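Local coordinates for protein putative dehydratase (Mesorhizobium loti, PDB 2POZ) that is a putative dehydratase of the enolase superfamily, probably a lyase, although its substrate and reaction have not been established, at residues 37-42 with 281-286; 66-71 with 99-104. All coordinates share one frame; numbering follows the deposited sequence.

Contact 1 (37-42 with 281-286); sequences AGIAYG and IGTAGG
G38 and G282 bring two loop backbones together, their CA atoms 4.1 Å apart, with the N-H of G38 bonded to the carbonyl of G282. The bond is short, 2.8 Å from G38 N to G282 O, and nearly straight at the hydrogen (173°). The donor stands above the G282 carbonyl plane, 51° out of it. Both meeting residues are glycines, and the backbones come this close with no side chain of either between them.

T283 supplies the main side-chain contact. Its CG2, anti to the carbonyl carbon, lies against the backbone of G38, 3.6 Å from G38 O. The same methyl meets the tip of I39 more loosely, with T283 CG2 4.2 Å from I39 CD1. The two side chains cross at about a right angle.

The contact joins the two domains of the enolase-superfamily fold. Segment 37-42 leaves strand 33-37 of the N-terminal sheet. Segment 281-286 follows barrel strand 276-277 and leads into helix 287-298, with G286 as N-cap. Y41 reaches E257 through its hydroxyl and packs on F80 and W81 of a second subunit. Helix 87-108 backs the first loop, where A91 touches A37 and I39. I281, at the start of the second loop, packs on helices 287-298 and 312-324.

Contact 2 (66-71 with 99-104); sequences SRIEEL and ALWDIK
L100 faces the start of helix 68-78 and packs against I68 and L71. The L100 and I68 side chains run antiparallel alongside each other, with L100 CB 3.9 Å from I68 CG1. The tip of L100 makes a looser contact, its CD1 4.2 Å from L71 CB.

W101 follows. Its CB points away from segment 66-71, but the indole swings back, and I68 CD1 sits over one face. This is a CH-pi contact, with CD1 of I68 3.6 Å from the centroid of the W101 five-membered ring and 18° off the normal. I68 CG2 also comes to 3.7 Å from W101 NE1. F116 meets the indole edge-to-face. The contact is helix-to-helix packing within the N-terminal capping domain of the enolase superfamily, where 68-78 and 87-108 are successive helices.

One turn on from L100, K104 bends at chi3 and chi4 (-77° and -73°) across I68, its CE 3.5 Å from I68 CD1. The bend carries the ammonium to the carbonyl ahead of helix 68-78. K104 NZ donates to S66 O at 3.0 Å, approaching a lone pair of the oxygen within the plane of its carbonyl. The same NZ forms a salt bridge with E114 of a third subunit.

Overall arrangement
Along the chain, segment 37-42 comes first, then both segments of contact 2, and 281-286 last, so contact 2 falls wholly between the two halves of contact 1. The centres of the contacts are 18 Å apart, and their nearest atoms about 6 Å. Two helices link them. Helix 87-108, of the N-terminal domain, carries half of contact 2 and also reaches contact 1. Helix 287-298, of the barrel domain, starts after contact 1 and touches E69 and W101 of contact 2. Contact 1 thus spans the interface between the domains, and contact 2, internal to the N-terminal domain, lies close to it. Each contact borders a different neighbouring subunit of the octamer.

Contact 1 (37-42 with 281-286)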
loop_
_atom_site.group_PDB
_atom_site.type_symbol
_atom_site.label_atom_id
_atom_site.label_comp_id
_atom_site.label_asym_id
_atom_site.label_seq_id
_atom_site.Cartn_x
_atom_site.Cartn_y
_atom_site.Cartn_z
ATOM N N ALA A 37 -3.584 12.696 -38.241
ATOM C CA ALA A 37 -2.798 11.987 -37.243
ATOM C C ALA A 37 -1.941 13.045 -36.550
ATOM O O ALA A 37 -1.310 13.871 -37.210
ATOM C CB ALA A 37 -1.921 10.935 -37.918
ATOM N N GLY A 38 -1.921 13.025 -35.221
ATOM C CA GLY A 38 -1.166 14.022 -34.476
ATOM C C GLY A 38 0.351 13.935 -34.520
ATOM O O GLY A 38 1.011 14.286 -33.544
ATOM N N ILE A 39 0.917 13.475 -35.632
ATOM C CA ILE A 39 2.372 13.381 -35.740
ATOM C C ILE A 39 2.888 14.417 -36.755
ATOM O O ILE A 39 3.619 14.084 -37.683
ATOM C CB ILE A 39 2.812 11.969 -36.183
ATOM C CG1 ILE A 39 2.070 10.897 -35.367
ATOM C CG2 ILE A 39 4.324 11.818 -36.001
ATOM C CD1 ILE A 39 2.443 10.834 -33.880
ATOM N N ALA A 40 2.501 15.673 -36.561
ATOM C CA ALA A 40 2.905 16.764 -37.449
ATOM C C ALA A 40 4.293 17.312 -37.102
ATOM O O ALA A 40 4.862 18.107 -37.850
ATOM C CB ALA A 40 1.873 17.885 -37.387
ATOM N N TYR A 41 4.836 16.889 -35.967
ATOM C CA TYR A 41 6.158 17.343 -35.543
ATOM C C TYR A 41 6.923 16.179 -34.934
ATOM O O TYR A 41 6.386 15.080 -34.784
ATOM C CB TYR A 41 6.029 18.491 -34.535
ATOM C CG TYR A 41 5.144 18.153 -33.364
ATOM C CD1 TYR A 41 5.677 17.617 -32.193
ATOM C CD2 TYR A 41 3.758 18.292 -33.455
ATOM C CE1 TYR A 41 4.853 17.220 -31.139
ATOM C CE2 TYR A 41 2.925 17.899 -32.413
ATOM C CZ TYR A 41 3.482 17.363 -31.260
ATOM O OH TYR A 41 2.674 16.969 -30.233
ATOM N N GLY A 42 8.180 16.418 -34.587
ATOM C CA GLY A 42 8.986 15.350 -34.035
ATOM C C GLY A 42 9.410 14.441 -35.173
ATOM O O GLY A 42 9.255 14.791 -36.344
ATOM N N ILE A 281 -6.477 14.563 -29.789
ATOM C CA ILE A 281 -7.410 13.682 -30.505
ATOM C C ILE A 281 -6.743 12.956 -31.667
ATOM O O ILE A 281 -7.253 11.941 -32.138
ATOM C CB ILE A 281 -8.663 14.423 -31.047
ATOM C CG1 ILE A 281 -8.266 15.452 -32.106
ATOM C CG2 ILE A 281 -9.434 15.065 -29.900
ATOM C CD1 ILE A 281 -9.468 16.011 -32.866
ATOM N N GLY A 282 -5.604 13.479 -32.117
ATOM C CA GLY A 282 -4.869 12.872 -33.218
ATOM C C GLY A 282 -3.892 11.774 -32.812
ATOM O O GLY A 282 -3.250 11.158 -33.667
ATOM N N THR A 283 -3.758 11.532 -31.513
ATOM C CA THR A 283 -2.868 10.483 -31.031
ATOM C C THR A 283 -3.496 9.650 -29.910
ATOM O O THR A 283 -3.156 8.486 -29.749
ATOM C CB THR A 283 -1.516 11.041 -30.493
ATOM O OG1 THR A 283 -1.744 11.780 -29.288
ATOM C CG2 THR A 283 -0.849 11.943 -31.521
ATOM N N ALA A 284 -4.415 10.242 -29.149
ATOM C CA ALA A 284 -5.052 9.541 -28.031
ATOM C C ALA A 284 -6.006 8.414 -28.423
ATOM O O ALA A 284 -6.394 7.600 -27.579
ATOM C CB ALA A 284 -5.776 10.541 -27.135
ATOM N N GLY A 285 -6.396 8.367 -29.691
ATOM C CA GLY A 285 -7.291 7.309 -30.135
ATOM C C GLY A 285 -8.433 7.788 -31.007
ATOM O O GLY A 285 -9.123 6.987 -31.634
ATOM N N GLY A 286 -8.630 9.099 -31.066
ATOM C CA GLY A 286 -9.711 9.634 -31.874
ATOM C C GLY A 286 -10.629 10.517 -31.055
ATOM O O GLY A 286 -10.362 10.779 -29.884
#

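Contact 2 (66-71 with 99-104)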
loop_
_atom_site.group_PDB
_atom_site.type_symbol
_atom_site.label_atom_id
_atom_site.label_comp_id
_atom_site.label_asym_id
_atom_site.label_seq_id
_atom_site.Cartn_x
_atom_site.Cartn_y
_atom_site.Cartn_z
ATOM N N SER A 66 -20.401 3.543 -40.889
ATOM C CA SER A 66 -21.274 3.885 -39.767
ATOM C C SER A 66 -20.942 3.075 -38.506
ATOM O O SER A 66 -21.248 3.507 -37.393
ATOM C CB SER A 66 -22.745 3.669 -40.139
ATOM O OG SER A 66 -23.054 2.288 -40.181
ATOM N N ARG A 67 -20.316 1.912 -38.675
ATOM C CA ARG A 67 -19.950 1.066 -37.531
ATOM C C ARG A 67 -18.595 1.515 -36.970
ATOM O O ARG A 67 -17.604 0.792 -37.028
ATOM C CB ARG A 67 -19.887 -0.404 -37.960
ATOM C CG ARG A 67 -21.251 -1.026 -38.302
ATOM C CD ARG A 67 -21.108 -2.524 -38.599
ATOM N NE ARG A 67 -21.045 -2.798 -40.031
ATOM C CZ ARG A 67 -20.703 -3.973 -40.563
ATOM N NH1 ARG A 67 -20.382 -4.994 -39.776
ATOM N NH2 ARG A 67 -20.694 -4.130 -41.885
ATOM N N ILE A 68 -18.562 2.718 -36.418
ATOM C CA ILE A 68 -17.320 3.264 -35.893
ATOM C C ILE A 68 -16.723 2.479 -34.727
ATOM O O ILE A 68 -15.541 2.140 -34.749
ATOM C CB ILE A 68 -17.507 4.727 -35.484
ATOM C CG1 ILE A 68 -18.129 5.504 -36.646
ATOM C CG2 ILE A 68 -16.155 5.332 -35.099
ATOM C CD1 ILE A 68 -18.260 7.005 -36.396
ATOM N N GLU A 69 -17.524 2.184 -33.709
ATOM C CA GLU A 69 -17.007 1.433 -32.566
ATOM C C GLU A 69 -16.458 0.085 -33.028
ATOM O O GLU A 69 -15.418 -0.363 -32.550
ATOM C CB GLU A 69 -18.104 1.210 -31.513
ATOM C CG GLU A 69 -18.474 2.442 -30.690
ATOM C CD GLU A 69 -17.559 2.665 -29.489
ATOM O OE1 GLU A 69 -16.661 1.830 -29.237
ATOM O OE2 GLU A 69 -17.751 3.681 -28.786
ATOM N N GLU A 70 -17.151 -0.567 -33.962
ATOM C CA GLU A 70 -16.688 -1.864 -34.452
ATOM C C GLU A 70 -15.350 -1.764 -35.176
ATOM O O GLU A 70 -14.458 -2.583 -34.958
ATOM C CB GLU A 70 -17.720 -2.500 -35.388
ATOM C CG GLU A 70 -17.332 -3.918 -35.823
ATOM C CD GLU A 70 -18.395 -4.582 -36.686
ATOM O OE1 GLU A 70 -18.573 -4.158 -37.843
ATOM O OE2 GLU A 70 -19.059 -5.523 -36.200
ATOM N N LEU A 71 -15.220 -0.763 -36.041
ATOM C CA LEU A 71 -13.989 -0.561 -36.796
ATOM C C LEU A 71 -12.818 -0.266 -35.868
ATOM O O LEU A 71 -11.713 -0.768 -36.066
ATOM C CB LEU A 71 -14.157 0.590 -37.794
ATOM C CG LEU A 71 -14.777 0.289 -39.163
ATOM C CD1 LEU A 71 -13.912 -0.715 -39.900
ATOM C CD2 LEU A 71 -16.176 -0.254 -38.998
ATOM N N ALA A 99 -12.172 10.670 -39.357
ATOM C CA ALA A 99 -12.819 10.667 -40.670
ATOM C C ALA A 99 -14.151 9.917 -40.628
ATOM O O ALA A 99 -15.086 10.261 -41.357
ATOM C CB ALA A 99 -11.893 10.036 -41.712
ATOM N N LEU A 100 -14.237 8.891 -39.788
ATOM C CA LEU A 100 -15.474 8.130 -39.686
ATOM C C LEU A 100 -16.575 8.979 -39.064
ATOM O O LEU A 100 -17.704 8.973 -39.553
ATOM C CB LEU A 100 -15.242 6.856 -38.879
ATOM C CG LEU A 100 -14.359 5.856 -39.632
ATOM C CD1 LEU A 100 -14.049 4.653 -38.743
ATOM C CD2 LEU A 100 -15.072 5.413 -40.911
ATOM N N TRP A 101 -16.255 9.711 -37.994
ATOM C CA TRP A 101 -17.250 10.576 -37.351
ATOM C C TRP A 101 -17.643 11.715 -38.296
ATOM O O TRP A 101 -18.787 12.179 -38.294
ATOM C CB TRP A 101 -16.714 11.158 -36.036
ATOM C CG TRP A 101 -16.757 10.175 -34.908
ATOM C CD1 TRP A 101 -15.706 9.501 -34.364
ATOM C CD2 TRP A 101 -17.933 9.701 -34.234
ATOM N NE1 TRP A 101 -16.150 8.629 -33.392
ATOM C CE2 TRP A 101 -17.514 8.735 -33.294
ATOM C CE3 TRP A 101 -19.300 10.000 -34.339
ATOM C CZ2 TRP A 101 -18.415 8.060 -32.463
ATOM C CZ3 TRP A 101 -20.196 9.330 -33.513
ATOM C CH2 TRP A 101 -19.747 8.371 -32.585
ATOM N N ASP A 102 -16.692 12.167 -39.104
ATOM C CA ASP A 102 -16.971 13.231 -40.064
ATOM C C ASP A 102 -18.054 12.711 -41.033
ATOM O O ASP A 102 -19.035 13.398 -41.322
ATOM C CB ASP A 102 -15.681 13.584 -40.813
ATOM C CG ASP A 102 -15.775 14.894 -41.579
ATOM O OD1 ASP A 102 -16.623 15.755 -41.235
ATOM O OD2 ASP A 102 -14.977 15.065 -42.523
ATOM N N ILE A 103 -17.882 11.484 -41.513
ATOM C CA ILE A 103 -18.846 10.889 -42.433
ATOM C C ILE A 103 -20.210 10.704 -41.779
ATOM O O ILE A 103 -21.247 10.978 -42.393
ATOM C CB ILE A 103 -18.335 9.531 -42.963
ATOM C CG1 ILE A 103 -17.194 9.777 -43.961
ATOM C CG2 ILE A 103 -19.483 8.755 -43.619
ATOM C CD1 ILE A 103 -16.434 8.530 -44.345
ATOM N N LYS A 104 -20.213 10.254 -40.527
ATOM C CA LYS A 104 -21.467 10.044 -39.822
ATOM C C LYS A 104 -22.206 11.369 -39.636
ATOM O O LYS A 104 -23.414 11.438 -39.831
ATOM C CB LYS A 104 -21.221 9.379 -38.464
ATOM C CG LYS A 104 -22.503 8.994 -37.719
ATOM C CD LYS A 104 -22.193 8.292 -36.397
ATOM C CE LYS A 104 -21.781 6.849 -36.614
ATOM N NZ LYS A 104 -22.942 5.992 -36.994
#